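Local coordinates for protein glycoside Hydrolase (Bacteroides uniformis, PDB 5T9X) that probably hydrolyses agarose or related agar galactans as a GH16-type glycoside hydrolase, in the agar-degrading pathway of a human gut bacterium, at residues 124-129 against 316-321; 105-110 against 146-151; 171-176 against 301-306. One frame throughout, in Å; residues are numbered along the deposited sequence.

Contact 1 of 3, residues 124-129 against 316-321; sequences TSRPDD and PTNKEL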
loop_
_atom_site.group_PDB
_atom_site.type_symbol
_atom_site.label_atom_id
_atom_site.label_comp_id
_atom_site.label_asym_id
_atom_site.label_seq_id
_atom_site.Cartn_x
_atom_site.Cartn_y
_atom_site.Cartn_z
ATOM N N THR A 124 12.439 9.244 -1.344
ATOM C CA THR A 124 11.862 10.412 -1.971
ATOM C C THR A 124 12.891 11.542 -2.080
ATOM O O THR A 124 13.568 11.846 -1.125
ATOM C CB THR A 124 10.677 10.878 -1.145
ATOM O OG1 THR A 124 9.763 9.793 -1.056
ATOM C CG2 THR A 124 9.978 12.050 -1.782
ATOM N N SER A 125 12.988 12.161 -3.246
ATOM C CA SER A 125 13.875 13.286 -3.452
ATOM C C SER A 125 13.221 14.245 -4.404
ATOM O O SER A 125 12.181 13.947 -4.964
ATOM C CB SER A 125 15.223 12.824 -4.008
ATOM O OG SER A 125 15.139 12.461 -5.375
ATOM N N ARG A 126 13.855 15.393 -4.585
ATOM C CA ARG A 126 13.448 16.370 -5.576
ATOM C C ARG A 126 14.691 17.124 -6.038
ATOM O O ARG A 126 15.186 17.989 -5.321
ATOM C CB ARG A 126 12.395 17.333 -4.995
ATOM C CG ARG A 126 11.893 18.346 -6.007
ATOM C CD ARG A 126 10.867 19.298 -5.442
ATOM N NE ARG A 126 9.652 18.624 -4.994
ATOM C CZ ARG A 126 9.059 18.787 -3.807
ATOM N NH1 ARG A 126 9.523 19.636 -2.906
ATOM N NH2 ARG A 126 7.961 18.089 -3.507
ATOM N N PRO A 127 15.197 16.816 -7.236
ATOM C CA PRO A 127 16.325 17.575 -7.787
ATOM C C PRO A 127 16.061 19.088 -7.956
ATOM O O PRO A 127 14.908 19.532 -7.906
ATOM C CB PRO A 127 16.530 16.948 -9.165
ATOM C CG PRO A 127 15.834 15.650 -9.125
ATOM C CD PRO A 127 14.695 15.819 -8.191
ATOM N N ASP A 128 17.123 19.866 -8.160
ATOM C CA ASP A 128 16.979 21.311 -8.436
ATOM C C ASP A 128 16.316 21.521 -9.794
ATOM O O ASP A 128 15.438 22.358 -9.954
ATOM C CB ASP A 128 18.348 22.013 -8.450
ATOM C CG ASP A 128 19.039 21.998 -7.098
ATOM O OD1 ASP A 128 18.343 22.152 -6.068
ATOM O OD2 ASP A 128 20.285 21.846 -7.073
ATOM N N ASP A 129 16.760 20.722 -10.756
ATOM C CA ASP A 129 16.286 20.775 -12.133
ATOM C C ASP A 129 14.970 20.000 -12.414
ATOM O O ASP A 129 14.631 19.792 -13.573
ATOM C CB ASP A 129 17.413 20.262 -13.066
ATOM C CG ASP A 129 17.917 18.859 -12.678
ATOM O OD1 ASP A 129 18.364 18.691 -11.515
ATOM O OD2 ASP A 129 17.877 17.935 -13.521
ATOM N N PRO A 316 5.721 17.426 0.018
ATOM C CA PRO A 316 6.865 17.676 0.907
ATOM C C PRO A 316 7.722 18.849 0.444
ATOM O O PRO A 316 8.003 18.970 -0.751
ATOM C CB PRO A 316 7.691 16.394 0.822
ATOM C CG PRO A 316 6.802 15.394 0.226
ATOM C CD PRO A 316 5.787 16.094 -0.601
ATOM N N THR A 317 8.144 19.679 1.397
ATOM C CA THR A 317 9.004 20.848 1.119
ATOM C C THR A 317 10.422 20.381 0.833
ATOM O O THR A 317 10.831 19.294 1.243
ATOM C CB THR A 317 9.035 21.848 2.312
ATOM O OG1 THR A 317 9.690 21.249 3.446
ATOM C CG2 THR A 317 7.631 22.275 2.715
ATOM N N ASN A 318 11.189 21.208 0.147
ATOM C CA ASN A 318 12.603 20.901 -0.071
ATOM C C ASN A 318 13.360 20.719 1.277
ATOM O O ASN A 318 14.261 19.873 1.379
ATOM C CB ASN A 318 13.247 21.988 -0.944
ATOM C CG ASN A 318 12.740 21.956 -2.375
ATOM O OD1 ASN A 318 12.941 20.978 -3.075
ATOM N ND2 ASN A 318 12.086 23.020 -2.810
ATOM N N LYS A 319 12.967 21.493 2.302
ATOM C CA LYS A 319 13.594 21.411 3.634
ATOM C C LYS A 319 13.320 20.032 4.260
ATOM O O LYS A 319 14.267 19.350 4.646
ATOM C CB LYS A 319 13.139 22.567 4.543
ATOM C CG LYS A 319 14.070 22.867 5.715
ATOM N N GLU A 320 12.047 19.605 4.302
ATOM C CA GLU A 320 11.666 18.255 4.796
ATOM C C GLU A 320 12.399 17.107 4.063
ATOM O O GLU A 320 12.772 16.118 4.680
ATOM C CB GLU A 320 10.141 18.034 4.707
ATOM C CG GLU A 320 9.275 18.834 5.697
ATOM C CD GLU A 320 7.765 18.876 5.353
ATOM O OE1 GLU A 320 7.369 18.562 4.208
ATOM O OE2 GLU A 320 6.940 19.242 6.228
ATOM N N LEU A 321 12.630 17.264 2.759
ATOM C CA LEU A 321 13.385 16.266 1.981
ATOM C C LEU A 321 14.903 16.245 2.212
ATOM O O LEU A 321 15.559 15.343 1.722
ATOM C CB LEU A 321 13.128 16.437 0.489
ATOM C CG LEU A 321 11.690 16.294 0.024
ATOM C CD1 LEU A 321 11.605 16.719 -1.434
ATOM C CD2 LEU A 321 11.141 14.888 0.212
#
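Arg-126 grips the carbonyl of Pro-316 with both terminal nitrogens: NH1 stands 2.7 Å and NH2 2.9 Å from Pro-316 O, and the oxygen lies at the edge of the guanidinium, near its plane. Arginine suits the place because one flat group serves several oxygens at once; NE goes to Gly-146 O and NH2 also to Thr-147 OG1. CG leaves anti to the backbone N (chi1 -178°), and a bend at chi3 turns the guanidinium onto the carbonyl.

The apolar part belongs to Leu-321, whose two methyls are shared out. CD1 covers one face of the guanidinium and reaches Arg-126 CB at 3.7 Å, while CD2 meets Thr-124 CG2 at 3.7 Å. Asn-318 OD1 lies 3.6 Å from Arg-126 CD, its amide nearly perpendicular to the guanidinium.

Within 316-321, Thr-317 OG1 accepts from Glu-320 N at 3.0 Å, an ST motif, and Thr-317 N gives back a bond to Glu-320 OE1; the two bonds close the turn, and Leu-321 N bonds back to Thr-317 O.

The contact joins the loop between strands 119-122 and 132-137 to the one between helix 307-310 and strand 329-341, beside strand 140-154.

Contact 2 of 3, residues 105-110 against 146-151; sequences PTIWQR and GTYTGC
The indole of Trp-108 is sandwiched. Over one face lies Cys-151, with CB 3.5 Å from the centroid of the five-membered ring, almost on its normal, and SG 4.0 Å from that of the six-membered ring: a CH-pi contact and a sulfur-aromatic contact from a single side chain. The opposite face is covered by CG2 of Thr-106, two residues back on the same strand. Thr-149 CG2 approaches CD1 of the indole obliquely at 3.5 Å; its chi1 of -168° puts this methyl between the backbone N and carbonyl carbon, while OG1 turns to Glu-123 O and Thr-124 OG1. NE1 donates to Met-303 O, so the one polar atom of a buried ring is satisfied. A leucine in place of Trp-108 would probably leave Met-303 O without this donor and open a gap between Cys-151 and Thr-106.

The ring of Tyr-148 has the methylene CG of Gln-109 over one face, 4.1 Å from its centroid, and its CD1 meets Ile-107 CB obliquely at 4.0 Å.

Strands 106-108 and 147-149 run parallel, a pairing at odds with the antiparallel one that prevails in the beta-jelly-roll sandwich of GH16 enzymes. Thr-147 N donates to Pro-105 O (2.8 Å) and Ile-107 N to Thr-147 O (2.9 Å); Thr-149 N then reaches Ile-107 O, and Gln-109 N reaches Thr-149 O at 2.8 Å. Thr-106, Trp-108, Thr-147 and Thr-149 project from one face of the sheet, Ile-107 and Tyr-148 from the other. Beta-branched and aromatic residues suit these extended backbones. Gly-146 fits because a CB there would run into Ile-107 CD1. Pro-105, preceded by a cis peptide bond, brings the chain into the strand and rests on Val-133 and Val-135 of strand 132-137.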
loop_
_atom_site.group_PDB
_atom_site.type_symbol
_atom_site.label_atom_id
_atom_site.label_comp_id
_atom_site.label_asym_id
_atom_site.label_seq_id
_atom_site.Cartn_x
_atom_site.Cartn_y
_atom_site.Cartn_z
ATOM N N PRO A 105 1.870 15.406 -8.168
ATOM C CA PRO A 105 3.159 15.573 -8.824
ATOM C C PRO A 105 4.176 14.444 -8.609
ATOM O O PRO A 105 5.377 14.663 -8.792
ATOM C CB PRO A 105 3.677 16.865 -8.183
ATOM C CG PRO A 105 3.196 16.781 -6.790
ATOM C CD PRO A 105 1.824 16.143 -6.891
ATOM N N THR A 106 3.700 13.249 -8.267
ATOM C CA THR A 106 4.528 12.052 -8.195
ATOM C C THR A 106 5.154 11.722 -9.528
ATOM O O THR A 106 4.505 11.805 -10.557
ATOM C CB THR A 106 3.665 10.846 -7.772
ATOM O OG1 THR A 106 2.965 11.190 -6.564
ATOM C CG2 THR A 106 4.498 9.574 -7.584
ATOM N N ILE A 107 6.420 11.357 -9.506
ATOM C CA ILE A 107 7.114 10.845 -10.692
ATOM C C ILE A 107 7.970 9.666 -10.209
ATOM O O ILE A 107 9.036 9.865 -9.636
ATOM C CB ILE A 107 8.028 11.909 -11.346
ATOM C CG1 ILE A 107 7.239 13.164 -11.733
ATOM C CG2 ILE A 107 8.744 11.333 -12.572
ATOM C CD1 ILE A 107 8.159 14.325 -12.093
ATOM N N TRP A 108 7.487 8.445 -10.420
ATOM C CA TRP A 108 8.197 7.259 -9.991
ATOM C C TRP A 108 9.496 7.101 -10.772
ATOM O O TRP A 108 9.583 7.470 -11.948
ATOM C CB TRP A 108 7.320 6.036 -10.137
ATOM C CG TRP A 108 6.181 6.004 -9.145
ATOM C CD1 TRP A 108 6.243 6.274 -7.812
ATOM C CD2 TRP A 108 4.822 5.645 -9.408
ATOM N NE1 TRP A 108 5.004 6.115 -7.228
ATOM C CE2 TRP A 108 4.122 5.719 -8.190
ATOM C CE3 TRP A 108 4.135 5.253 -10.556
ATOM C CZ2 TRP A 108 2.783 5.440 -8.095
ATOM C CZ3 TRP A 108 2.827 4.964 -10.460
ATOM C CH2 TRP A 108 2.143 5.067 -9.241
ATOM N N GLN A 109 10.509 6.603 -10.062
ATOM C CA GLN A 109 11.855 6.394 -10.588
ATOM C C GLN A 109 12.343 5.022 -10.149
ATOM O O GLN A 109 12.223 4.678 -8.968
ATOM C CB GLN A 109 12.808 7.436 -10.012
ATOM C CG GLN A 109 12.455 8.879 -10.327
ATOM C CD GLN A 109 12.677 9.228 -11.786
ATOM O OE1 GLN A 109 11.743 9.527 -12.510
ATOM N NE2 GLN A 109 13.915 9.171 -12.221
ATOM N N ARG A 110 12.922 4.259 -11.069
ATOM C CA ARG A 110 13.471 2.934 -10.731
ATOM C C ARG A 110 14.565 3.006 -9.647
ATOM O O ARG A 110 14.606 2.180 -8.719
ATOM C CB ARG A 110 14.020 2.229 -11.982
ATOM C CG ARG A 110 12.955 1.843 -12.987
ATOM C CD ARG A 110 13.503 1.106 -14.188
ATOM N NE ARG A 110 12.433 0.881 -15.153
ATOM C CZ ARG A 110 11.508 -0.082 -15.085
ATOM N NH1 ARG A 110 11.477 -0.964 -14.082
ATOM N NH2 ARG A 110 10.579 -0.159 -16.036
ATOM N N GLY A 146 7.761 18.530 -9.607
ATOM C CA GLY A 146 7.637 17.096 -9.432
ATOM C C GLY A 146 8.318 16.580 -8.181
ATOM O O GLY A 146 9.208 17.228 -7.638
ATOM N N THR A 147 7.876 15.415 -7.724
ATOM C CA THR A 147 8.456 14.756 -6.580
ATOM C C THR A 147 8.851 13.350 -7.006
ATOM O O THR A 147 8.002 12.579 -7.391
ATOM C CB THR A 147 7.442 14.722 -5.452
ATOM O OG1 THR A 147 6.930 16.053 -5.248
ATOM C CG2 THR A 147 8.084 14.219 -4.195
ATOM N N TYR A 148 10.141 13.040 -6.984
ATOM C CA TYR A 148 10.619 11.727 -7.384
ATOM C C TYR A 148 10.444 10.769 -6.216
ATOM O O TYR A 148 10.738 11.119 -5.070
ATOM C CB TYR A 148 12.100 11.746 -7.738
ATOM C CG TYR A 148 12.518 12.369 -9.033
ATOM C CD1 TYR A 148 11.615 13.021 -9.883
ATOM C CD2 TYR A 148 13.872 12.351 -9.399
ATOM C CE1 TYR A 148 12.044 13.594 -11.080
ATOM C CE2 TYR A 148 14.310 12.917 -10.589
ATOM C CZ TYR A 148 13.391 13.534 -11.426
ATOM O OH TYR A 148 13.827 14.080 -12.600
ATOM N N THR A 149 9.968 9.564 -6.509
ATOM C CA THR A 149 9.885 8.525 -5.510
ATOM C C THR A 149 9.879 7.179 -6.207
ATOM O O THR A 149 10.321 7.084 -7.360
ATOM C CB THR A 149 8.683 8.750 -4.576
ATOM O OG1 THR A 149 8.789 7.884 -3.448
ATOM C CG2 THR A 149 7.360 8.507 -5.293
ATOM N N GLY A 150 9.426 6.131 -5.537
ATOM C CA GLY A 150 9.487 4.785 -6.114
ATOM C C GLY A 150 8.215 3.961 -6.058
ATOM O O GLY A 150 7.339 4.229 -5.265
ATOM N N CYS A 151 8.153 2.945 -6.911
ATOM C CA CYS A 151 7.036 2.025 -6.980
ATOM C C CYS A 151 7.526 0.630 -7.340
ATOM O O CYS A 151 8.379 0.472 -8.206
ATOM C CB CYS A 151 6.055 2.501 -8.040
ATOM S SG CYS A 151 4.474 1.643 -8.025
#

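Contact 3 of 3, residues 171-176 against 301-306; sequences ANSTMA and INMEDQ
Met-175 crosses Met-303 at about a right angle. Its CB touches the terminal methyl CE of Met-303 at 3.5 Å, and CG packs against the ring of Pro-316. Bends at chi2 (-72°) and chi3 (-77°) then fold the chain back over the turn beyond strand 298-304: SD lies 3.6 Å from Asp-305 CB, and CE comes to rest 3.5 Å from Asp-305 N. A flexible, unbranched thioether suits a path with two such turns. Met-303 CE also meets Ala-171 CB, where a small side chain makes room for the methyl.

Ala-176 and Glu-304 form an antiparallel hydrogen-bonded pair, Ala-176 N to Glu-304 O at 2.9 Å and Glu-304 N to Ala-176 O at 3.2 Å, joining the start of strand 176-182 to the end of strand 298-304. Ser-173 OG takes the N-H of Met-175, an ST turn, and also bonds to Asn-327 OD1.

The polar side is built round the Glu-304 carboxylate. Asn-302 ND2 meets OE2 and Gln-306 NE2 meets OE1 at 3.1 Å, both on the anti side and tilted out of the carboxylate plane, Gln-306 the more so; Gln-306 NE2 also donates to Glu-194 OE2, and its OE1 pairs with Tyr-196 OH. Two amide donors therefore fix the carboxylate's rotation. Glu-194 closes the E-I-D-I-I-E sequence that matches the GH16 catalytic signature, where the last glutamate is usually the acid/base. Gln-306, bonded to both carboxylates, is thus probably a second-shell residue of the active-site cleft, consistent with the imidazole bound about 3 Å from the Glu-304 side chain.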
loop_
_atom_site.group_PDB
_atom_site.type_symbol
_atom_site.label_atom_id
_atom_site.label_comp_id
_atom_site.label_asym_id
_atom_site.label_seq_id
_atom_site.Cartn_x
_atom_site.Cartn_y
_atom_site.Cartn_z
ATOM N N ALA A 171 6.459 6.010 6.416
ATOM C CA ALA A 171 7.404 7.105 6.337
ATOM C C ALA A 171 6.939 8.299 7.164
ATOM O O ALA A 171 5.762 8.615 7.178
ATOM C CB ALA A 171 7.622 7.521 4.892
ATOM N N ASN A 172 7.886 8.955 7.836
ATOM C CA ASN A 172 7.627 10.196 8.574
ATOM C C ASN A 172 7.635 11.376 7.584
ATOM O O ASN A 172 8.531 12.205 7.586
ATOM C CB ASN A 172 8.655 10.369 9.686
ATOM C CG ASN A 172 8.388 11.580 10.593
ATOM O OD1 ASN A 172 7.370 12.271 10.525
ATOM N ND2 ASN A 172 9.338 11.841 11.443
ATOM N N SER A 173 6.575 11.439 6.788
ATOM C CA SER A 173 6.511 12.225 5.572
ATOM C C SER A 173 5.067 12.591 5.255
ATOM O O SER A 173 4.122 11.877 5.623
ATOM C CB SER A 173 7.067 11.385 4.438
ATOM O OG SER A 173 7.266 12.180 3.286
ATOM N N THR A 174 4.868 13.704 4.569
ATOM C CA THR A 174 3.523 13.986 4.046
ATOM C C THR A 174 3.179 13.093 2.829
ATOM O O THR A 174 2.035 12.995 2.430
ATOM C CB THR A 174 3.364 15.471 3.700
ATOM O OG1 THR A 174 4.361 15.859 2.749
ATOM C CG2 THR A 174 3.492 16.309 4.949
ATOM N N MET A 175 4.180 12.460 2.243
ATOM C CA MET A 175 3.966 11.422 1.230
ATOM C C MET A 175 3.125 10.279 1.781
ATOM O O MET A 175 3.239 9.924 2.950
ATOM C CB MET A 175 5.306 10.818 0.809
ATOM C CG MET A 175 6.321 11.776 0.183
ATOM S SD MET A 175 5.819 12.244 -1.479
ATOM C CE MET A 175 6.272 10.765 -2.385
ATOM N N ALA A 176 2.316 9.680 0.918
ATOM C CA ALA A 176 1.640 8.433 1.234
ATOM C C ALA A 176 2.645 7.288 1.214
ATOM O O ALA A 176 3.486 7.237 0.328
ATOM C CB ALA A 176 0.538 8.165 0.233
ATOM N N ILE A 301 3.775 -1.874 -3.940
ATOM C CA ILE A 301 4.311 -1.197 -2.791
ATOM C C ILE A 301 4.880 0.094 -3.337
ATOM O O ILE A 301 5.716 0.041 -4.258
ATOM C CB ILE A 301 5.440 -2.029 -2.128
ATOM C CG1 ILE A 301 4.953 -3.437 -1.780
ATOM C CG2 ILE A 301 5.952 -1.338 -0.869
ATOM C CD1 ILE A 301 6.050 -4.383 -1.329
ATOM N N ASN A 302 4.473 1.241 -2.793
ATOM C CA ASN A 302 5.054 2.502 -3.257
ATOM C C ASN A 302 4.982 3.651 -2.274
ATOM O O ASN A 302 4.421 3.522 -1.185
ATOM C CB ASN A 302 4.388 2.893 -4.582
ATOM C CG ASN A 302 2.925 3.332 -4.436
ATOM O OD1 ASN A 302 2.497 3.794 -3.403
ATOM N ND2 ASN A 302 2.181 3.255 -5.525
ATOM N N MET A 303 5.530 4.793 -2.676
ATOM C CA MET A 303 5.060 6.061 -2.127
ATOM C C MET A 303 4.450 6.951 -3.216
ATOM O O MET A 303 4.766 6.818 -4.391
ATOM C CB MET A 303 6.162 6.794 -1.396
ATOM C CG MET A 303 6.860 6.030 -0.281
ATOM S SD MET A 303 8.296 6.952 0.396
ATOM C CE MET A 303 7.428 8.085 1.453
ATOM N N GLU A 304 3.567 7.852 -2.797
ATOM C CA GLU A 304 2.853 8.763 -3.688
ATOM C C GLU A 304 2.797 10.147 -3.047
ATOM O O GLU A 304 2.508 10.274 -1.869
ATOM C CB GLU A 304 1.410 8.277 -3.933
ATOM C CG GLU A 304 1.292 6.967 -4.698
ATOM C CD GLU A 304 -0.135 6.419 -4.858
ATOM O OE1 GLU A 304 -1.123 7.063 -4.395
ATOM O OE2 GLU A 304 -0.265 5.301 -5.453
ATOM N N ASP A 305 3.087 11.179 -3.834
ATOM C CA ASP A 305 2.690 12.554 -3.519
ATOM C C ASP A 305 1.328 12.773 -4.164
ATOM O O ASP A 305 1.239 13.161 -5.330
ATOM C CB ASP A 305 3.700 13.547 -4.094
ATOM C CG ASP A 305 3.599 14.906 -3.477
ATOM O OD1 ASP A 305 2.643 15.163 -2.693
ATOM O OD2 ASP A 305 4.512 15.703 -3.774
ATOM N N GLN A 306 0.274 12.479 -3.410
ATOM C CA GLN A 306 -1.064 12.365 -3.983
ATOM C C GLN A 306 -1.637 13.721 -4.334
ATOM O O GLN A 306 -1.446 14.665 -3.582
ATOM C CB GLN A 306 -1.989 11.645 -3.022
ATOM C CG GLN A 306 -1.689 10.161 -2.924
ATOM C CD GLN A 306 -2.482 9.474 -1.832
ATOM O OE1 GLN A 306 -3.034 10.119 -0.945
ATOM N NE2 GLN A 306 -2.520 8.152 -1.879
HETATM O O HOH W 1 0.458 12.671 -0.436
#

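From the N terminus, residues 105-110 come first, and contact 2 closes the shortest loop when the chain returns at 146-151. Inside that loop residues 124-129 have already passed, and their partner, 316-321, comes only near the C-terminal end; contact 1 therefore crosses contact 2. Contact 3, 171-176 with 301-306, opens after contact 2 has closed and is nested wholly within the long loop of contact 1. Strands 140-154 and 298-304 are neighbours in the mixed sheet, which makes contacts 2 and 3 adjoining parts of it. Contact 1 joins two loops next to that sheet: Ser-125 O meets Tyr-148 N of contact 2, and Pro-316 packs on contact 3.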